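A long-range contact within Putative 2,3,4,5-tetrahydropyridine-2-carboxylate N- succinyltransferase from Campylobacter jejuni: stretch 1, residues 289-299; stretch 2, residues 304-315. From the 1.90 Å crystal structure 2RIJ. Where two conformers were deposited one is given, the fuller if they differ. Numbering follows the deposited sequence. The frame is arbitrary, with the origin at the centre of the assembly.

Stretch 1 (289-299) NAISVGKACLL
Stretch 2 304-315: VTGIPLGDNCIV

How are the two stretches aligned? They run side by side in parallel, with Leu298 paired with Ile314 (CA to CA 4.8 Å) and Leu299 with Val315 (CA to CA 4.9 Å). Farther back, Gly294 CA lies 4.3 Å from Asp311 CA. Most residues have extended backbones, but Ala296 (phi/psi 56/38) and Asn312 (56/37) both take left-handed turns, so the chains bend together.

Which backbone groups are satisfied across the two stretches? Leu309 N donates to Ser292 O at 2.9 Å, Leu298 N to Cys313 O at 3.0 Å, and Val315 N to Leu298 O at 2.9 Å. Leu298 thus uses both its amide and its carbonyl, as a parallel pairing allows. Gly294 N has less: weak bonds to Leu309 O (3.0 Å, 120°) and Gly310 O (3.3 Å, 130°).

What holds the turn? Asp311 (chi1 m, chi2 -28°) brings OD1 to 2.8 Å from Lys295 N, accepting its hydrogen bond, while Asn312 N donates almost straight to Lys295 O (2.8 Å, 177°). Gly294 leaves room for that carboxylate: an ideal CB there would sit 2.4 Å from Asp311 OD1. Cys297 (chi1 m) offers SG to Cys313 N, a longer hydrogen bond of 3.5 Å.

How is Ala296 O satisfied, with no direct hydrogen bond across the contact? One water donates to Ala296 O at 2.7 Å and to Cys313 O at 2.9 Å, bridging the stretches. A second donates to Ala296 O at 3.0 Å and accepts from Asn312 ND2 at 2.5 Å.

What packs beside this polar network? Leu299 (m, t) sets CD2 3.7 Å from both Leu309 CD1 and Val315 CG2; Leu309 is also m, t, and Val315 is t. On the sheet's other face, Leu298 CB (chi1 t, chi2 p) lies 4.2 Å from Ile314 CG1 (m, t).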

# COMPACT_ATOMS: atom_id res chain seq x y z
N ASN A 289 26.71 -20.02 5.23
CA ASN A 289 26.48 -21.20 6.05
C ASN A 289 25.25 -22.00 5.61
O ASN A 289 24.45 -21.54 4.78
CB ASN A 289 26.41 -20.74 7.51
CG ASN A 289 27.68 -19.97 7.93
OD1 ASN A 289 28.73 -20.56 8.21
ND2 ASN A 289 27.59 -18.64 7.92
N ALA A 290 25.11 -23.19 6.17
CA ALA A 290 24.04 -24.12 5.79
C ALA A 290 22.72 -23.66 6.45
O ALA A 290 22.73 -23.10 7.52
CB ALA A 290 24.44 -25.54 6.24
N ILE A 291 21.59 -23.94 5.81
CA ILE A 291 20.27 -23.62 6.36
C ILE A 291 19.71 -24.78 7.21
O ILE A 291 19.74 -25.92 6.79
CB ILE A 291 19.34 -23.27 5.21
CG1 ILE A 291 19.79 -21.92 4.65
CG2 ILE A 291 17.87 -23.22 5.64
CD1 ILE A 291 19.21 -21.59 3.35
N SER A 292 19.28 -24.46 8.43
CA SER A 292 18.62 -25.39 9.34
C SER A 292 17.25 -24.83 9.71
O SER A 292 17.12 -23.64 9.93
CB SER A 292 19.41 -25.52 10.64
OG SER A 292 20.69 -26.07 10.44
N VAL A 293 16.23 -25.68 9.74
CA VAL A 293 14.92 -25.32 10.24
C VAL A 293 14.77 -26.09 11.56
O VAL A 293 15.10 -27.27 11.64
CB VAL A 293 13.88 -25.70 9.18
CG1 VAL A 293 12.48 -25.77 9.71
CG2 VAL A 293 14.02 -24.74 7.95
N GLY A 294 14.29 -25.42 12.59
CA GLY A 294 14.26 -26.03 13.92
C GLY A 294 13.07 -26.96 14.12
O GLY A 294 12.44 -27.40 13.18
N LYS A 295 12.78 -27.24 15.38
CA LYS A 295 11.71 -28.14 15.75
C LYS A 295 10.32 -27.55 15.61
O LYS A 295 10.11 -26.37 15.86
CB LYS A 295 11.87 -28.55 17.22
CG LYS A 295 13.10 -29.35 17.49
CD LYS A 295 13.09 -29.87 18.92
CE LYS A 295 14.44 -30.44 19.27
NZ LYS A 295 14.37 -31.23 20.56
N ALA A 296 9.37 -28.38 15.19
CA ALA A 296 7.98 -27.99 15.13
C ALA A 296 7.77 -26.73 14.26
O ALA A 296 6.96 -25.87 14.58
CB ALA A 296 7.43 -27.77 16.58
N CYS A 297 8.50 -26.60 13.16
CA CYS A 297 8.24 -25.53 12.23
C CYS A 297 7.19 -25.99 11.21
O CYS A 297 7.12 -27.18 10.90
CB CYS A 297 9.50 -25.12 11.49
SG CYS A 297 10.66 -24.25 12.56
N LEU A 298 6.39 -25.05 10.73
CA LEU A 298 5.33 -25.31 9.78
C LEU A 298 5.61 -24.48 8.53
O LEU A 298 5.48 -23.28 8.56
CB LEU A 298 4.01 -24.87 10.41
CG LEU A 298 2.67 -25.16 9.76
CD1 LEU A 298 2.55 -26.63 9.39
CD2 LEU A 298 1.57 -24.73 10.78
N LEU A 299 5.99 -25.14 7.44
CA LEU A 299 6.29 -24.46 6.17
C LEU A 299 5.11 -24.71 5.21
O LEU A 299 4.84 -25.83 4.82
CB LEU A 299 7.59 -24.97 5.61
CG LEU A 299 8.80 -24.88 6.55
CD1 LEU A 299 10.04 -25.45 5.93
CD2 LEU A 299 9.08 -23.44 7.10
N VAL A 304 8.77 -20.69 0.25
CA VAL A 304 10.22 -20.83 0.06
C VAL A 304 10.89 -20.32 1.30
O VAL A 304 10.67 -19.17 1.74
CB VAL A 304 10.79 -20.07 -1.18
CG1 VAL A 304 12.33 -20.30 -1.38
CG2 VAL A 304 9.96 -20.38 -2.45
N THR A 305 11.72 -21.17 1.87
CA THR A 305 12.50 -20.83 3.03
C THR A 305 13.99 -20.74 2.65
O THR A 305 14.63 -21.76 2.38
CB THR A 305 12.30 -21.85 4.18
OG1 THR A 305 10.92 -21.86 4.62
CG2 THR A 305 13.18 -21.49 5.39
N GLY A 306 14.50 -19.52 2.60
CA GLY A 306 15.90 -19.23 2.25
C GLY A 306 16.79 -18.78 3.38
O GLY A 306 17.95 -18.38 3.17
N ILE A 307 16.30 -18.91 4.61
CA ILE A 307 17.10 -18.61 5.80
C ILE A 307 16.95 -19.70 6.86
O ILE A 307 15.94 -20.40 6.88
CB ILE A 307 16.70 -17.23 6.46
CG1 ILE A 307 15.23 -17.22 6.92
CG2 ILE A 307 16.96 -16.05 5.43
CD1 ILE A 307 14.85 -16.05 7.78
N PRO A 308 17.94 -19.84 7.74
CA PRO A 308 17.78 -20.67 8.92
C PRO A 308 16.62 -20.17 9.79
O PRO A 308 16.44 -18.96 9.93
CB PRO A 308 19.12 -20.53 9.64
CG PRO A 308 20.08 -20.04 8.59
CD PRO A 308 19.26 -19.23 7.68
N LEU A 309 15.82 -21.09 10.31
CA LEU A 309 14.74 -20.77 11.22
C LEU A 309 15.00 -21.49 12.54
O LEU A 309 15.47 -22.63 12.55
CB LEU A 309 13.41 -21.25 10.63
CG LEU A 309 12.90 -20.71 9.30
CD1 LEU A 309 11.61 -21.40 8.86
CD2 LEU A 309 12.66 -19.17 9.36
N GLY A 310 14.67 -20.86 13.66
CA GLY A 310 14.71 -21.53 14.95
C GLY A 310 13.51 -22.42 15.14
O GLY A 310 12.88 -22.88 14.17
N ASP A 311 13.17 -22.70 16.37
CA ASP A 311 12.06 -23.56 16.68
C ASP A 311 10.73 -22.85 16.63
O ASP A 311 10.64 -21.66 16.87
CB ASP A 311 12.20 -24.14 18.07
CG ASP A 311 13.45 -24.97 18.24
OD1 ASP A 311 14.00 -25.57 17.31
OD2 ASP A 311 13.91 -25.01 19.39
N ASN A 312 9.69 -23.60 16.35
CA ASN A 312 8.34 -23.08 16.33
C ASN A 312 8.06 -21.91 15.41
O ASN A 312 7.28 -20.99 15.76
CB ASN A 312 7.95 -22.68 17.75
CG ASN A 312 8.16 -23.81 18.75
OD1 ASN A 312 8.93 -23.67 19.68
ND2 ASN A 312 7.46 -24.89 18.56
N CYS A 313 8.70 -21.90 14.24
CA CYS A 313 8.46 -20.88 13.25
C CYS A 313 7.41 -21.34 12.25
O CYS A 313 7.26 -22.52 11.98
CB CYS A 313 9.73 -20.50 12.51
SG CYS A 313 10.99 -19.68 13.51
N ILE A 314 6.69 -20.37 11.69
CA ILE A 314 5.67 -20.63 10.68
C ILE A 314 5.94 -19.76 9.48
O ILE A 314 6.20 -18.57 9.62
CB ILE A 314 4.28 -20.32 11.18
CG1 ILE A 314 3.94 -21.17 12.40
CG2 ILE A 314 3.22 -20.53 10.05
CD1 ILE A 314 2.60 -20.80 12.95
N VAL A 315 5.95 -20.38 8.31
CA VAL A 315 5.98 -19.67 7.03
C VAL A 315 4.66 -19.99 6.35
O VAL A 315 4.34 -21.14 6.05
CB VAL A 315 7.15 -20.06 6.15
CG1 VAL A 315 7.13 -19.31 4.81
CG2 VAL A 315 8.51 -19.79 6.85
O HOH W 1 5.51 -23.68 14.04
O HOH W 2 5.45 -25.12 17.03